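Local coordinates for protein transcriptional regulator, LuxR family (PDB 3MQQ) that probably regulates transcription by binding DNA, as a LuxR-family protein of which this chain is the PAS domain, at residues P13-V17 against W108-D112. Sequence-based numbering, arbitrary orientation.
Sequences PIGLV and WTFED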
loop_
_atom_site.group_PDB
_atom_site.type_symbol
_atom_site.label_atom_id
_atom_site.label_comp_id
_atom_site.label_asym_id
_atom_site.label_seq_id
_atom_site.Cartn_x
_atom_site.Cartn_y
_atom_site.Cartn_z
ATOM N N PRO B 13 5.661 2.233 3.943
ATOM C CA PRO B 13 5.912 3.526 3.329
ATOM C C PRO B 13 4.646 4.215 2.848
ATOM O O PRO B 13 4.723 5.275 2.193
ATOM C CB PRO B 13 6.780 3.167 2.116
ATOM C CG PRO B 13 6.435 1.768 1.800
ATOM C CD PRO B 13 6.066 1.104 3.097
ATOM N N ILE B 14 3.514 3.568 3.085
ATOM C CA ILE B 14 2.203 4.148 2.787
ATOM C C ILE B 14 1.368 4.157 4.060
ATOM O O ILE B 14 1.587 3.367 4.986
ATOM C CB ILE B 14 1.430 3.377 1.690
ATOM C CG1 ILE B 14 1.181 1.929 2.121
ATOM C CG2 ILE B 14 2.152 3.472 0.342
ATOM C CD1 ILE B 14 0.314 1.170 1.184
ATOM N N GLY B 15 0.391 5.043 4.085
ATOM C CA GLY B 15 -0.508 5.122 5.222
ATOM C C GLY B 15 -1.388 3.896 5.283
ATOM O O GLY B 15 -1.936 3.460 4.268
ATOM N N LEU B 16 -1.466 3.292 6.461
ATOM C CA LEU B 16 -2.347 2.112 6.630
ATOM C C LEU B 16 -3.305 2.344 7.777
ATOM O O LEU B 16 -2.967 2.978 8.798
ATOM C CB LEU B 16 -1.546 0.847 6.952
ATOM C CG LEU B 16 -0.554 0.389 5.900
ATOM C CD1 LEU B 16 0.249 -0.768 6.454
ATOM C CD2 LEU B 16 -1.280 -0.003 4.626
ATOM N N VAL B 17 -4.513 1.795 7.644
ATOM C CA VAL B 17 -5.550 1.917 8.692
ATOM C C VAL B 17 -6.228 0.592 8.851
ATOM O O VAL B 17 -6.591 -0.032 7.860
ATOM C CB VAL B 17 -6.666 2.974 8.333
ATOM C CG1 VAL B 17 -7.918 2.842 9.253
ATOM C CG2 VAL B 17 -6.122 4.398 8.354
ATOM N N TRP B 108 -7.437 -0.350 5.024
ATOM C CA TRP B 108 -7.437 0.779 4.084
ATOM C C TRP B 108 -6.043 1.347 3.939
ATOM O O TRP B 108 -5.302 1.375 4.907
ATOM C CB TRP B 108 -8.381 1.865 4.582
ATOM C CG TRP B 108 -9.813 1.413 4.478
ATOM C CD1 TRP B 108 -10.521 0.658 5.376
ATOM C CD2 TRP B 108 -10.677 1.663 3.387
ATOM N NE1 TRP B 108 -11.789 0.414 4.897
ATOM C CE2 TRP B 108 -11.918 1.039 3.681
ATOM C CE3 TRP B 108 -10.529 2.358 2.185
ATOM C CZ2 TRP B 108 -13.006 1.091 2.808
ATOM C CZ3 TRP B 108 -11.626 2.413 1.309
ATOM C CH2 TRP B 108 -12.840 1.778 1.632
ATOM N N THR B 109 -5.712 1.781 2.716
ATOM C CA THR B 109 -4.385 2.337 2.422
ATOM C C THR B 109 -4.552 3.736 1.895
ATOM O O THR B 109 -5.530 4.028 1.235
ATOM C CB THR B 109 -3.550 1.499 1.382
ATOM O OG1 THR B 109 -4.086 1.687 0.064
ATOM C CG2 THR B 109 -3.510 0.007 1.698
ATOM N N PHE B 110 -3.560 4.591 2.162
ATOM C CA PHE B 110 -3.599 5.989 1.722
ATOM C C PHE B 110 -2.207 6.361 1.216
ATOM O O PHE B 110 -1.238 6.069 1.880
ATOM C CB PHE B 110 -3.897 6.876 2.940
ATOM C CG PHE B 110 -5.251 6.633 3.534
ATOM C CD1 PHE B 110 -6.298 7.490 3.251
ATOM C CD2 PHE B 110 -5.480 5.533 4.355
ATOM C CE1 PHE B 110 -7.579 7.231 3.761
ATOM C CE2 PHE B 110 -6.755 5.297 4.879
ATOM C CZ PHE B 110 -7.782 6.137 4.586
ATOM N N GLU B 111 -2.115 7.007 0.056
ATOM C CA GLU B 111 -0.843 7.446 -0.405
ATOM C C GLU B 111 -0.981 8.874 -0.944
ATOM O O GLU B 111 -1.848 9.138 -1.744
ATOM C CB GLU B 111 -0.335 6.503 -1.503
ATOM C CG GLU B 111 0.982 6.951 -2.088
ATOM C CD GLU B 111 1.471 6.021 -3.156
ATOM O OE1 GLU B 111 0.638 5.312 -3.756
ATOM O OE2 GLU B 111 2.692 5.993 -3.401
ATOM N N ASP B 112 -0.131 9.791 -0.468
ATOM C CA ASP B 112 -0.161 11.191 -0.916
ATOM C C ASP B 112 0.354 11.246 -2.341
ATOM O O ASP B 112 1.450 10.715 -2.660
ATOM C CB ASP B 112 0.738 12.044 0.017
ATOM C CG ASP B 112 0.592 13.556 -0.185
ATOM O OD1 ASP B 112 0.036 14.017 -1.190
ATOM O OD2 ASP B 112 1.131 14.290 0.668
#
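Gly15 and Phe110 are joined by two backbone hydrogen bonds, and Val17 and Trp108 by two more. The bond from Trp108 N to Val17 O is the straightest of the four, with an N-H...O angle of 168°. Gly15 O also receives a CA-H...O contact from Thr109 CA at 3.3 Å. Between these pairs lies the non-hydrogen-bonded pair Leu16 and Thr109.

The tight part is this pairing from Gly15 to Val17. On one face, Val17 CG2 meets Phe110 CE2 at 3.6 Å, obliquely to the ring. Gly15 O lies at the edge of that ring, near its plane. The Trp108 indole turns outward from the strand pair, to an edge-to-face contact with Phe47.

On the other face, Leu16 CD2 lies alongside Thr109 CG2 at 3.7 Å. Ile14 has CG1 between its backbone N and carbonyl carbon (chi1 60°), which carries CD1 to 3.9 Å from Thr109 CB. Thr109 OG1 is hydrogen-bonded to Thr93 OG1. Ile14 of the second subunit packs on Ile14 and Thr109. The contact is looser toward partly exposed Glu111, whose CB is 4.3 Å from Ile14 CG2.

Strand 106-112 is the middle strand of the antiparallel sheet, order 2-1-5-4-3, of the PAS fold; here it pairs with the first strand, 15-20.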